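Local coordinates for KaiC domain-containing protein (Pyrococcus horikoshii, PDB 2ZTS), which probably binds ATP with magnesium as a KaiC-like P-loop protein, and here holds ADP between the subunits of a six-chain assembly, at residues V9-S14 and L22-F27; G30-L35 and T175-E180; G201-D206 and R221-T226; K215-I220 and M230-F235. One frame throughout, in Å; residues are numbered along the deposited sequence.

Overall arrangement
From the N terminus the chain first closes a short seven-residue loop at contact 1, where residues 9-14 meet the turn leading into strand 27-28. Contact 2 follows in series and closes a far longer loop of 139 residues, containing all the helices, by setting strand 32-36 beside strand 174-179 in the main sheet. Contacts 3 and 4 come last and cross, their segments alternating along the chain; both use strand 214-223, which pairs with 201-209 and with 233-238. Backbone bonds from Leu34 to strand 201-209 join contact 2 to contact 3, and Arg11 joins contact 1 to the end of segment 221-226, so the N-terminal turn is tied to the edge of an ADP site.

Contact 1 (V9-S14 and L22-F27); sequences VRRVKS and LIEGGF
Arg11 reaches over the turn formed by Ile23 to Gly26 and grips its far end. Its CG stands anti to the carbonyl carbon (chi1 -73°), and from there the chain runs extended to NE, long enough to bring NH1 to Gly26 O at 2.9 Å. The oxygen lies almost in the guanidinium plane, and NH1 approaches nearly along the C=O axis. Glu24 CB sits 3.9 Å above the centre of one face of the guanidinium. The carboxylate of Glu24 is close only as a charge: OE2 stays 4.1 Å from Arg11 NH2, well out of the guanidinium plane, and accepts the backbone N-H of Arg227 instead. Next along the chain, Val12 and Phe27 form an antiparallel hydrogen-bonded pair, with Val12 N to Phe27 O at 2.7 Å and Phe27 N to Val12 O at 2.9 Å. The Phe27 ring extends to Ser14, whose CB is 3.9 Å from Phe27 CE2. Glycine suits position 26, because a beta carbon there would run into Val12 O. Arg11 also donates through NH2 to Glu225 O and through NH1 to Thr226 OG1. An alanine in its place would probably leave Gly26 O, Glu225 O and Thr226 OG1 without their guanidinium donor. A single cation, probably steadied by the nearby carboxylate, thus bridges the turn and a loop that lines an ADP site.

Contact 2 (G30-L35 and T175-E180); sequences GTTVLL and TILTTE
In the parallel part of the mixed central sheet of the P-loop ATPase fold, strand 32-36, which leads into the Walker A loop, pairs with strand 174-179 through Thr32-Thr175, Val33-Ile176, Leu34-Leu177 and Leu35-Thr178. Five backbone bonds form the ladder, passing alternately from one strand to the other; Val33 N to Thr175 O is 2.7 Å and Leu177 N to Val33 O is 2.9 Å. On the face of Thr32 and Leu34, Thr32 CG2 presses tightly against Leu177 CD1 at 3.4 Å. Further along, Leu34 has CG anti to its backbone N (chi1 -172°), and CD1 meets Thr179 CG2 at 3.8 Å while all three outer carbons of the leucine gather round that methyl. An alanine at Leu34 would probably leave the Thr179 methyl without its partner. On the other face Leu35 CB meets Ile176 CG2 at 3.6 Å, and Phe46 of helix 43-58 packs on both residues. Beta-branched and leucine side chains suit a sheet buried between helices, where the threonine hydroxyls need partners: Thr178 OG1 bonds Asp142 OD2, and Thr179 OG1 bonds Glu195. The backbone ladder thus holds Thr178 where its bond to Asp142, a magnesium-site residue, probably makes it second-shell.

Contact 3 (G201-D206 and R221-T226); sequences GVIVLD and RKMRET. With ADP (adenosine-5'-diphosphate), chain D.
Met223, modelled as selenomethionine, folds back over Gly201. Its CG is anti to the backbone N (chi1 -176°), chi2 brings SE to 4.0 Å from Gly201 CA, and chi3 folds CE toward the same carbon. A beta carbon on Gly201 would collide with this side chain, at its SE position in this model. On the opposite face of the sheet Val202 and Arg221 lie side by side, pointing the same way, with Val202 CG1 4.2 Å from Arg221 CB. Arg221 and Lys222 together face Val202 in a classic beta bulge: Val202 O accepts Arg221 N at 3.0 Å and, weakly, Lys222 N. Val202 N returns a bond to Lys222 O at 2.8 Å, from above the carbonyl plane. The Lys222 chain runs extended as far as CE and places NZ 2.9 Å from ADP O2B, where its positive charge suits a phosphate oxygen; Met223 N donates to the ribose, 3.0 Å from ADP O3'. A type II turn follows, Thr226 OG1 donating to Arg224 O. The P-loop gripping this ADP belongs to the second subunit, and Arg221 NH1 reaches Thr39 O there. Within the chain, strand 201-209 lies between 32-36 and 214-223, with Ile203 packed on Phe27 and Val33.

Contact 4 (K215-I220 and M230-F235); sequences KRYVLI and MKKYPF
The Phe235 ring takes Arg216 CB over the centre of one face, 3.8 Å from the centroid and 6° off the normal, a CH-pi contact. At its edge, in plane, lies Val218 N, while Tyr217 O comes 3.3 Å from Phe235 CE2. Phe235 CG stands between its own backbone N and carbonyl carbon (chi1 79°), a rotamer that starts the side chain toward Arg216 and Val218. Arg216 passes obliquely over the ring, its guanidinium turned 25° from the ring plane and its CD 3.7 Å from Phe235 CE1. Lys232 crosses Tyr217 at about a right angle, with CE 3.6 Å from Tyr217 CB, and the Tyr217 ring leans obliquely on Pro234. Proline is tolerated here because the pair it makes with Tyr217 is a non-hydrogen-bonded one and needs no N-H. Val218 and Tyr233 are the hydrogen-bonded pair next to it: Val218 N to Tyr233 O and Tyr233 N to Val218 O are both 2.9 Å. Arg216 carries its guanidinium on to Gly40 O and a bound ADP. Leu219 and Met230, modelled as selenomethionine, pack against the second subunit. Strand 214-223 is flanked on its other side by 201-209, while 233-238 passes on to 241-244, whose Ile242 and Val244 touch Phe235.

Contact 1 (V9-S14 and L22-F27)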
loop_
_atom_site.group_PDB
_atom_site.type_symbol
_atom_site.label_atom_id
_atom_site.label_comp_id
_atom_site.label_asym_id
_atom_site.label_seq_id
_atom_site.Cartn_x
_atom_site.Cartn_y
_atom_site.Cartn_z
ATOM N N VAL C 9 -12.043 31.929 28.288
ATOM C CA VAL C 9 -12.310 30.495 28.312
ATOM C C VAL C 9 -11.911 29.887 29.655
ATOM O O VAL C 9 -10.871 30.226 30.190
ATOM C CB VAL C 9 -11.566 29.771 27.142
ATOM C CG1 VAL C 9 -10.048 29.785 27.372
ATOM C CG2 VAL C 9 -12.069 28.342 26.962
ATOM N N ARG C 10 -12.773 29.048 30.214
ATOM C CA ARG C 10 -12.483 28.307 31.455
ATOM C C ARG C 10 -11.557 27.129 31.102
ATOM O O ARG C 10 -11.867 26.384 30.182
ATOM C CB ARG C 10 -13.797 27.730 32.058
ATOM C CG ARG C 10 -14.264 28.224 33.464
ATOM C CD ARG C 10 -15.745 28.800 33.492
ATOM N NE ARG C 10 -16.789 27.795 33.177
ATOM C CZ ARG C 10 -17.898 27.991 32.419
ATOM N NH1 ARG C 10 -18.189 29.178 31.887
ATOM N NH2 ARG C 10 -18.737 26.972 32.195
ATOM N N ARG C 11 -10.473 26.953 31.858
ATOM C CA ARG C 11 -9.455 25.961 31.557
ATOM C C ARG C 11 -9.271 24.854 32.611
ATOM O O ARG C 11 -9.137 25.070 33.815
ATOM C CB ARG C 11 -8.115 26.651 31.235
ATOM C CG ARG C 11 -8.174 27.311 29.854
ATOM C CD ARG C 11 -6.897 27.858 29.346
ATOM N NE ARG C 11 -7.126 28.617 28.104
ATOM C CZ ARG C 11 -7.148 28.105 26.884
ATOM N NH1 ARG C 11 -6.956 26.801 26.681
ATOM N NH2 ARG C 11 -7.360 28.891 25.849
ATOM N N VAL C 12 -9.192 23.627 32.113
ATOM C CA VAL C 12 -9.071 22.472 32.961
ATOM C C VAL C 12 -7.583 22.142 33.028
ATOM O O VAL C 12 -6.975 21.847 32.012
ATOM C CB VAL C 12 -9.958 21.376 32.373
ATOM C CG1 VAL C 12 -9.835 20.029 33.146
ATOM C CG2 VAL C 12 -11.397 21.910 32.300
ATOM N N LYS C 13 -7.004 22.215 34.216
ATOM C CA LYS C 13 -5.575 21.918 34.438
ATOM C C LYS C 13 -5.286 20.436 34.219
ATOM O O LYS C 13 -5.994 19.588 34.734
ATOM C CB LYS C 13 -5.141 22.279 35.850
ATOM C CG LYS C 13 -5.413 23.784 36.240
ATOM C CD LYS C 13 -4.271 24.693 35.920
ATOM C CE LYS C 13 -3.007 24.530 36.815
ATOM N NZ LYS C 13 -1.682 24.685 35.961
ATOM N N SER C 14 -4.239 20.139 33.471
ATOM C CA SER C 14 -4.110 18.814 32.880
ATOM C C SER C 14 -3.728 17.849 33.957
ATOM O O SER C 14 -4.093 16.719 33.926
ATOM C CB SER C 14 -3.031 18.781 31.794
ATOM O OG SER C 14 -1.766 19.007 32.354
ATOM N N LEU C 22 1.815 24.861 27.632
ATOM C CA LEU C 22 1.752 24.671 26.185
ATOM C C LEU C 22 0.382 25.020 25.621
ATOM O O LEU C 22 0.254 25.187 24.417
ATOM C CB LEU C 22 2.143 23.216 25.798
ATOM C CG LEU C 22 3.462 22.675 26.370
ATOM C CD1 LEU C 22 3.809 21.309 25.902
ATOM C CD2 LEU C 22 4.584 23.609 26.072
ATOM N N ILE C 23 -0.635 25.127 26.471
ATOM C CA ILE C 23 -2.013 25.271 26.036
ATOM C C ILE C 23 -2.764 26.334 26.871
ATOM O O ILE C 23 -3.946 26.192 27.177
ATOM C CB ILE C 23 -2.755 23.890 26.049
ATOM C CG1 ILE C 23 -2.583 23.181 27.377
ATOM C CG2 ILE C 23 -2.197 23.011 24.992
ATOM C CD1 ILE C 23 -3.657 22.147 27.693
ATOM N N GLU C 24 -2.034 27.413 27.168
ATOM C CA GLU C 24 -2.496 28.624 27.842
ATOM C C GLU C 24 -3.163 28.347 29.184
ATOM O O GLU C 24 -4.132 28.978 29.525
ATOM C CB GLU C 24 -3.408 29.435 26.922
ATOM C CG GLU C 24 -2.770 30.029 25.661
ATOM C CD GLU C 24 -3.776 30.925 24.926
ATOM O OE1 GLU C 24 -4.151 31.994 25.470
ATOM O OE2 GLU C 24 -4.258 30.564 23.839
ATOM N N GLY C 25 -2.647 27.387 29.939
ATOM C CA GLY C 25 -3.132 27.069 31.286
ATOM C C GLY C 25 -3.966 25.795 31.395
ATOM O O GLY C 25 -4.268 25.348 32.499
ATOM N N GLY C 26 -4.346 25.159 30.289
ATOM C CA GLY C 26 -5.186 23.958 30.388
ATOM C C GLY C 26 -6.142 23.795 29.248
ATOM O O GLY C 26 -6.137 24.628 28.343
ATOM N N PHE C 27 -6.907 22.689 29.251
ATOM C CA PHE C 27 -7.871 22.412 28.205
ATOM C C PHE C 27 -9.137 23.279 28.358
ATOM O O PHE C 27 -9.738 23.283 29.444
ATOM C CB PHE C 27 -8.349 20.959 28.236
ATOM C CG PHE C 27 -7.271 19.944 28.238
ATOM C CD1 PHE C 27 -6.511 19.704 27.084
ATOM C CD2 PHE C 27 -7.048 19.154 29.360
ATOM C CE1 PHE C 27 -5.540 18.707 27.059
ATOM C CE2 PHE C 27 -6.042 18.139 29.329
ATOM C CZ PHE C 27 -5.286 17.945 28.168
#

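Contact 2 (G30-L35 and T175-E180)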
loop_
_atom_site.group_PDB
_atom_site.type_symbol
_atom_site.label_atom_id
_atom_site.label_comp_id
_atom_site.label_asym_id
_atom_site.label_seq_id
_atom_site.Cartn_x
_atom_site.Cartn_y
_atom_site.Cartn_z
ATOM N N GLY C 30 -15.068 21.404 28.462
ATOM C CA GLY C 30 -15.998 20.835 27.519
ATOM C C GLY C 30 -15.334 20.179 26.280
ATOM O O GLY C 30 -16.039 19.537 25.504
ATOM N N THR C 31 -14.026 20.322 26.101
ATOM C CA THR C 31 -13.319 19.796 24.872
ATOM C C THR C 31 -13.173 18.268 24.879
ATOM O O THR C 31 -12.901 17.698 25.900
ATOM C CB THR C 31 -11.878 20.336 24.805
ATOM O OG1 THR C 31 -11.876 21.736 24.943
ATOM C CG2 THR C 31 -11.291 20.152 23.429
ATOM N N THR C 32 -13.345 17.610 23.738
ATOM C CA THR C 32 -12.866 16.226 23.546
ATOM C C THR C 32 -11.498 16.207 22.890
ATOM O O THR C 32 -11.347 16.737 21.774
ATOM C CB THR C 32 -13.841 15.519 22.696
ATOM O OG1 THR C 32 -15.072 15.505 23.406
ATOM C CG2 THR C 32 -13.448 13.970 22.490
ATOM N N VAL C 33 -10.499 15.680 23.589
ATOM C CA VAL C 33 -9.093 15.628 23.154
ATOM C C VAL C 33 -8.747 14.201 22.788
ATOM O O VAL C 33 -8.975 13.298 23.590
ATOM C CB VAL C 33 -8.176 16.054 24.261
ATOM C CG1 VAL C 33 -6.706 16.077 23.825
ATOM C CG2 VAL C 33 -8.591 17.485 24.765
ATOM N N LEU C 34 -8.220 14.023 21.580
ATOM C CA LEU C 34 -7.708 12.776 21.077
ATOM C C LEU C 34 -6.255 12.738 21.445
ATOM O O LEU C 34 -5.452 13.581 21.031
ATOM C CB LEU C 34 -7.870 12.674 19.557
ATOM C CG LEU C 34 -7.516 11.282 19.014
ATOM C CD1 LEU C 34 -8.517 10.196 19.446
ATOM C CD2 LEU C 34 -7.366 11.284 17.522
ATOM N N LEU C 35 -5.928 11.775 22.296
ATOM C CA LEU C 35 -4.577 11.462 22.675
ATOM C C LEU C 35 -4.142 10.203 21.839
ATOM O O LEU C 35 -4.718 9.088 21.992
ATOM C CB LEU C 35 -4.544 11.217 24.166
ATOM C CG LEU C 35 -3.173 10.795 24.659
ATOM C CD1 LEU C 35 -2.138 11.928 24.482
ATOM C CD2 LEU C 35 -3.227 10.357 26.071
ATOM N N THR C 175 -12.885 15.690 28.111
ATOM C CA THR C 175 -12.627 14.292 27.825
ATOM C C THR C 175 -11.319 14.053 27.083
ATOM O O THR C 175 -11.034 14.806 26.135
ATOM C CB THR C 175 -13.758 13.804 26.928
ATOM O OG1 THR C 175 -15.004 14.003 27.615
ATOM C CG2 THR C 175 -13.678 12.248 26.655
ATOM N N ILE C 176 -10.550 13.016 27.492
ATOM C CA ILE C 176 -9.484 12.410 26.666
ATOM C C ILE C 176 -9.931 11.024 26.135
ATOM O O ILE C 176 -10.386 10.150 26.889
ATOM C CB ILE C 176 -8.179 12.285 27.442
ATOM C CG1 ILE C 176 -7.654 13.672 27.782
ATOM C CG2 ILE C 176 -7.105 11.469 26.645
ATOM C CD1 ILE C 176 -6.529 13.692 28.842
ATOM N N LEU C 177 -9.823 10.845 24.829
ATOM C CA LEU C 177 -10.015 9.570 24.143
ATOM C C LEU C 177 -8.670 9.172 23.619
ATOM O O LEU C 177 -7.943 10.007 23.056
ATOM C CB LEU C 177 -10.946 9.709 22.918
ATOM C CG LEU C 177 -12.277 10.441 23.120
ATOM C CD1 LEU C 177 -12.964 10.720 21.815
ATOM C CD2 LEU C 177 -13.173 9.589 24.005
ATOM N N THR C 178 -8.325 7.907 23.769
ATOM C CA THR C 178 -7.032 7.426 23.306
ATOM C C THR C 178 -7.215 6.565 22.100
ATOM O O THR C 178 -8.224 5.849 22.006
ATOM C CB THR C 178 -6.299 6.651 24.381
ATOM O OG1 THR C 178 -6.952 5.405 24.632
ATOM C CG2 THR C 178 -6.353 7.411 25.718
ATOM N N THR C 179 -6.269 6.660 21.167
ATOM C CA THR C 179 -6.210 5.743 20.044
ATOM C C THR C 179 -4.750 5.443 19.698
ATOM O O THR C 179 -3.830 6.102 20.195
ATOM C CB THR C 179 -7.010 6.271 18.874
ATOM O OG1 THR C 179 -7.101 5.277 17.841
ATOM C CG2 THR C 179 -6.313 7.416 18.204
ATOM N N GLU C 180 -4.530 4.393 18.906
ATOM C CA GLU C 180 -3.172 3.916 18.676
ATOM C C GLU C 180 -2.897 3.563 17.210
ATOM O O GLU C 180 -3.525 2.634 16.706
ATOM C CB GLU C 180 -2.949 2.706 19.569
ATOM C CG GLU C 180 -1.539 2.077 19.544
ATOM C CD GLU C 180 -1.326 1.076 20.705
ATOM O OE1 GLU C 180 -1.435 1.496 21.912
ATOM O OE2 GLU C 180 -1.028 -0.117 20.395
#

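Contact 3 (G201-D206 and R221-T226)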
loop_
_atom_site.group_PDB
_atom_site.type_symbol
_atom_site.label_atom_id
_atom_site.label_comp_id
_atom_site.label_asym_id
_atom_site.label_seq_id
_atom_site.Cartn_x
_atom_site.Cartn_y
_atom_site.Cartn_z
ATOM N N GLY C 201 -9.380 18.730 20.003
ATOM C CA GLY C 201 -7.969 18.792 20.389
ATOM C C GLY C 201 -7.274 17.494 19.953
ATOM O O GLY C 201 -7.911 16.448 20.042
ATOM N N VAL C 202 -6.000 17.554 19.537
ATOM C CA VAL C 202 -5.181 16.344 19.292
ATOM C C VAL C 202 -3.776 16.478 19.857
ATOM O O VAL C 202 -3.080 17.467 19.586
ATOM C CB VAL C 202 -5.048 16.042 17.794
ATOM C CG1 VAL C 202 -4.186 14.824 17.561
ATOM C CG2 VAL C 202 -6.411 15.898 17.181
ATOM N N ILE C 203 -3.390 15.505 20.660
ATOM C CA ILE C 203 -2.087 15.419 21.275
ATOM C C ILE C 203 -1.436 14.118 20.782
ATOM O O ILE C 203 -2.038 13.042 20.909
ATOM C CB ILE C 203 -2.211 15.381 22.842
ATOM C CG1 ILE C 203 -2.917 16.650 23.329
ATOM C CG2 ILE C 203 -0.824 15.333 23.433
ATOM C CD1 ILE C 203 -3.405 16.569 24.740
ATOM N N VAL C 204 -0.205 14.242 20.279
ATOM C CA VAL C 204 0.616 13.101 19.863
ATOM C C VAL C 204 1.737 12.829 20.841
ATOM O O VAL C 204 2.478 13.710 21.194
ATOM C CB VAL C 204 1.234 13.339 18.460
ATOM C CG1 VAL C 204 1.996 12.100 17.944
ATOM C CG2 VAL C 204 0.172 13.792 17.504
ATOM N N LEU C 205 1.839 11.593 21.271
ATOM C CA LEU C 205 2.923 11.058 22.042
ATOM C C LEU C 205 3.714 10.180 21.120
ATOM O O LEU C 205 3.148 9.365 20.419
ATOM C CB LEU C 205 2.383 10.198 23.168
ATOM C CG LEU C 205 1.467 10.829 24.213
ATOM C CD1 LEU C 205 1.349 9.978 25.450
ATOM C CD2 LEU C 205 1.911 12.212 24.600
ATOM N N ASP C 206 5.020 10.317 21.145
ATOM C CA ASP C 206 5.897 9.616 20.211
ATOM C C ASP C 206 7.192 9.195 20.922
ATOM O O ASP C 206 7.498 9.671 22.033
ATOM C CB ASP C 206 6.275 10.538 19.048
ATOM C CG ASP C 206 6.508 9.776 17.745
ATOM O OD1 ASP C 206 6.437 8.508 17.753
ATOM O OD2 ASP C 206 6.767 10.385 16.668
ATOM N N ARG C 221 -0.901 19.083 18.359
ATOM C CA ARG C 221 -1.148 19.173 16.926
ATOM C C ARG C 221 -2.319 20.113 16.672
ATOM O O ARG C 221 -2.298 20.889 15.740
ATOM C CB ARG C 221 -1.393 17.741 16.418
ATOM C CG ARG C 221 -1.879 17.515 15.035
ATOM C CD ARG C 221 -0.924 17.971 13.887
ATOM N NE ARG C 221 -0.536 16.837 13.069
ATOM C CZ ARG C 221 -0.985 16.562 11.845
ATOM N NH1 ARG C 221 -1.871 17.343 11.195
ATOM N NH2 ARG C 221 -0.529 15.457 11.256
ATOM N N LYS C 222 -3.301 20.086 17.576
ATOM C CA LYS C 222 -4.554 20.818 17.449
ATOM C C LYS C 222 -5.112 21.067 18.855
ATOM O O LYS C 222 -5.102 20.172 19.710
ATOM C CB LYS C 222 -5.571 20.006 16.657
ATOM C CG LYS C 222 -6.865 20.718 16.395
ATOM C CD LYS C 222 -7.838 19.891 15.539
ATOM C CE LYS C 222 -9.195 20.557 15.593
ATOM N NZ LYS C 222 -10.023 20.405 14.416
HETATM N N MSE C 223 -5.566 22.280 19.124
HETATM C CA MSE C 223 -6.346 22.500 20.360
HETATM C C MSE C 223 -7.257 23.678 20.130
HETATM O O MSE C 223 -6.777 24.777 19.917
HETATM C CB MSE C 223 -5.445 22.774 21.550
HETATM C CG MSE C 223 -6.170 22.921 22.911
HETATM SE SE MSE C 223 -7.034 21.197 23.410
HETATM C CE MSE C 223 -5.377 20.063 23.388
ATOM N N ARG C 224 -8.561 23.453 20.176
ATOM C CA ARG C 224 -9.490 24.520 19.872
ATOM C C ARG C 224 -9.362 25.657 20.895
ATOM O O ARG C 224 -8.917 25.445 22.012
ATOM C CB ARG C 224 -10.920 23.989 19.812
ATOM C CG ARG C 224 -11.538 23.633 21.202
ATOM C CD ARG C 224 -13.054 23.921 21.293
ATOM N NE ARG C 224 -13.575 23.510 22.600
ATOM C CZ ARG C 224 -14.854 23.274 22.908
ATOM N NH1 ARG C 224 -15.831 23.473 22.029
ATOM N NH2 ARG C 224 -15.144 22.872 24.143
ATOM N N GLU C 225 -9.691 26.865 20.454
ATOM C CA GLU C 225 -9.718 28.066 21.304
ATOM C C GLU C 225 -8.388 28.341 21.971
ATOM O O GLU C 225 -8.353 28.928 23.022
ATOM C CB GLU C 225 -10.818 27.960 22.404
ATOM C CG GLU C 225 -12.236 27.748 21.895
ATOM C CD GLU C 225 -13.264 27.368 22.992
ATOM O OE1 GLU C 225 -13.551 26.150 23.157
ATOM O OE2 GLU C 225 -13.834 28.291 23.670
ATOM N N THR C 226 -7.282 27.899 21.396
ATOM C CA THR C 226 -6.023 28.039 22.083
ATOM C C THR C 226 -4.896 28.311 21.115
ATOM O O THR C 226 -4.734 27.576 20.163
ATOM C CB THR C 226 -5.704 26.720 22.830
ATOM O OG1 THR C 226 -6.830 26.294 23.592
ATOM C CG2 THR C 226 -4.633 26.925 23.875
HETATM P PB ADP D . -8.845 22.189 10.986
HETATM O O1B ADP D . -8.119 21.947 9.693
HETATM O O2B ADP D . -8.776 20.944 11.869
HETATM O O3B ADP D . -10.294 22.385 10.643
HETATM P PA ADP D . -8.906 24.518 12.623
HETATM O O1A ADP D . -9.342 25.601 11.672
HETATM O O2A ADP D . -9.980 23.750 13.352
HETATM O O3A ADP D . -8.088 23.352 11.785
HETATM O "O5'" ADP D . -7.734 25.194 13.453
HETATM C "C5'" ADP D . -7.741 25.168 14.840
HETATM C "C4'" ADP D . -6.367 25.609 15.273
HETATM O "O4'" ADP D . -6.238 27.014 15.224
HETATM C "C3'" ADP D . -6.059 25.139 16.680
HETATM O "O3'" ADP D . -5.496 23.879 16.579
HETATM C "C2'" ADP D . -5.095 26.187 17.125
HETATM O "O2'" ADP D . -3.783 25.901 16.786
HETATM C "C1'" ADP D . -5.502 27.429 16.352
HETATM N N9 ADP D . -6.358 28.258 17.203
HETATM C C8 ADP D . -7.656 27.991 17.592
HETATM N N7 ADP D . -8.089 29.023 18.361
HETATM C C5 ADP D . -7.075 29.908 18.468
HETATM C C6 ADP D . -7.013 31.115 19.142
HETATM N N6 ADP D . -8.161 31.650 19.553
HETATM N N1 ADP D . -5.846 31.839 19.042
HETATM C C2 ADP D . -4.758 31.347 18.297
HETATM N N3 ADP D . -4.826 30.119 17.628
HETATM C C4 ADP D . -5.981 29.441 17.731
#

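Contact 4 (K215-I220 and M230-F235)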
loop_
_atom_site.group_PDB
_atom_site.type_symbol
_atom_site.label_atom_id
_atom_site.label_comp_id
_atom_site.label_asym_id
_atom_site.label_seq_id
_atom_site.Cartn_x
_atom_site.Cartn_y
_atom_site.Cartn_z
ATOM N N LYS C 215 13.739 8.454 22.692
ATOM C CA LYS C 215 13.332 9.440 23.732
ATOM C C LYS C 215 11.868 9.835 23.491
ATOM O O LYS C 215 11.371 9.820 22.373
ATOM C CB LYS C 215 14.241 10.683 23.731
ATOM C CG LYS C 215 13.800 11.881 24.765
ATOM C CD LYS C 215 14.951 12.337 25.717
ATOM C CE LYS C 215 15.901 13.474 25.151
ATOM N NZ LYS C 215 15.209 14.539 24.327
ATOM N N ARG C 216 11.169 10.179 24.553
ATOM C CA ARG C 216 9.746 10.488 24.441
ATOM C C ARG C 216 9.499 11.949 24.120
ATOM O O ARG C 216 10.131 12.846 24.688
ATOM C CB ARG C 216 9.038 10.131 25.721
ATOM C CG ARG C 216 9.311 8.740 26.204
ATOM C CD ARG C 216 8.415 8.474 27.375
ATOM N NE ARG C 216 8.588 7.184 27.968
ATOM C CZ ARG C 216 8.081 6.057 27.470
ATOM N NH1 ARG C 216 7.345 6.075 26.357
ATOM N NH2 ARG C 216 8.290 4.924 28.113
ATOM N N TYR C 217 8.586 12.169 23.195
ATOM C CA TYR C 217 8.192 13.503 22.788
ATOM C C TYR C 217 6.662 13.640 22.846
ATOM O O TYR C 217 5.956 12.712 22.590
ATOM C CB TYR C 217 8.746 13.814 21.384
ATOM C CG TYR C 217 10.259 13.923 21.330
ATOM C CD1 TYR C 217 10.940 15.068 21.796
ATOM C CD2 TYR C 217 11.034 12.877 20.792
ATOM C CE1 TYR C 217 12.379 15.156 21.726
ATOM C CE2 TYR C 217 12.468 12.958 20.724
ATOM C CZ TYR C 217 13.126 14.082 21.197
ATOM O OH TYR C 217 14.518 14.093 21.117
ATOM N N VAL C 218 6.183 14.811 23.237
ATOM C CA VAL C 218 4.777 15.227 23.061
ATOM C C VAL C 218 4.682 16.417 22.122
ATOM O O VAL C 218 5.539 17.307 22.114
ATOM C CB VAL C 218 4.098 15.528 24.415
ATOM C CG1 VAL C 218 4.855 16.626 25.187
ATOM C CG2 VAL C 218 2.690 15.950 24.235
ATOM N N LEU C 219 3.629 16.432 21.317
ATOM C CA LEU C 219 3.348 17.546 20.436
ATOM C C LEU C 219 1.837 17.827 20.486
ATOM O O LEU C 219 1.001 16.897 20.461
ATOM C CB LEU C 219 3.780 17.146 19.069
ATOM C CG LEU C 219 3.508 17.950 17.827
ATOM C CD1 LEU C 219 4.280 19.205 17.850
ATOM C CD2 LEU C 219 3.960 17.077 16.661
ATOM N N ILE C 220 1.483 19.079 20.635
ATOM C CA ILE C 220 0.094 19.497 20.480
ATOM C C ILE C 220 -0.125 19.906 19.062
ATOM O O ILE C 220 0.368 20.948 18.623
ATOM C CB ILE C 220 -0.222 20.666 21.375
ATOM C CG1 ILE C 220 0.045 20.292 22.817
ATOM C CG2 ILE C 220 -1.701 21.090 21.201
ATOM C CD1 ILE C 220 0.861 21.288 23.480
HETATM N N MSE C 230 3.514 24.811 18.993
HETATM C CA MSE C 230 3.543 23.873 17.878
HETATM C C MSE C 230 4.846 23.061 17.834
HETATM O O MSE C 230 5.045 22.327 16.888
HETATM C CB MSE C 230 3.456 24.647 16.546
HETATM C CG MSE C 230 2.327 25.664 16.392
HETATM SE SE MSE C 230 0.687 24.902 15.481
HETATM C CE MSE C 230 1.143 23.050 14.793
ATOM N N LYS C 231 5.708 23.208 18.836
ATOM C CA LYS C 231 6.978 22.482 18.957
ATOM C C LYS C 231 6.842 21.100 19.600
ATOM O O LYS C 231 5.913 20.879 20.356
ATOM C CB LYS C 231 7.941 23.268 19.851
ATOM C CG LYS C 231 8.240 24.705 19.371
ATOM C CD LYS C 231 9.328 25.360 20.146
ATOM C CE LYS C 231 8.834 26.721 20.683
ATOM N NZ LYS C 231 9.983 27.686 20.840
ATOM N N LYS C 232 7.809 20.219 19.316
ATOM C CA LYS C 232 7.964 18.922 19.970
ATOM C C LYS C 232 8.622 19.191 21.315
ATOM O O LYS C 232 9.580 19.935 21.361
ATOM C CB LYS C 232 8.916 17.987 19.168
ATOM C CG LYS C 232 8.304 17.168 18.006
ATOM C CD LYS C 232 9.031 15.804 17.792
ATOM C CE LYS C 232 8.066 14.550 17.968
ATOM N NZ LYS C 232 8.614 13.159 17.523
ATOM N N TYR C 233 8.147 18.547 22.386
ATOM C CA TYR C 233 8.693 18.743 23.735
ATOM C C TYR C 233 9.154 17.407 24.283
ATOM O O TYR C 233 8.358 16.499 24.287
ATOM C CB TYR C 233 7.646 19.373 24.696
ATOM C CG TYR C 233 7.356 20.824 24.406
ATOM C CD1 TYR C 233 8.005 21.870 25.111
ATOM C CD2 TYR C 233 6.490 21.173 23.392
ATOM C CE1 TYR C 233 7.755 23.218 24.795
ATOM C CE2 TYR C 233 6.238 22.475 23.081
ATOM C CZ TYR C 233 6.883 23.504 23.787
ATOM O OH TYR C 233 6.621 24.800 23.447
ATOM N N PRO C 234 10.377 17.266 24.802
ATOM C CA PRO C 234 10.771 16.013 25.479
ATOM C C PRO C 234 9.952 15.698 26.713
ATOM O O PRO C 234 9.534 16.627 27.449
ATOM C CB PRO C 234 12.226 16.285 25.932
ATOM C CG PRO C 234 12.370 17.750 25.937
ATOM C CD PRO C 234 11.472 18.262 24.823
ATOM N N PHE C 235 9.721 14.413 26.991
ATOM C CA PHE C 235 9.162 14.078 28.296
ATOM C C PHE C 235 9.626 12.788 28.876
ATOM O O PHE C 235 10.174 11.927 28.205
ATOM C CB PHE C 235 7.610 14.195 28.330
ATOM C CG PHE C 235 6.834 13.009 27.713
ATOM C CD1 PHE C 235 6.426 11.938 28.490
ATOM C CD2 PHE C 235 6.395 13.060 26.408
ATOM C CE1 PHE C 235 5.645 10.898 27.966
ATOM C CE2 PHE C 235 5.611 12.036 25.840
ATOM C CZ PHE C 235 5.239 10.941 26.610
#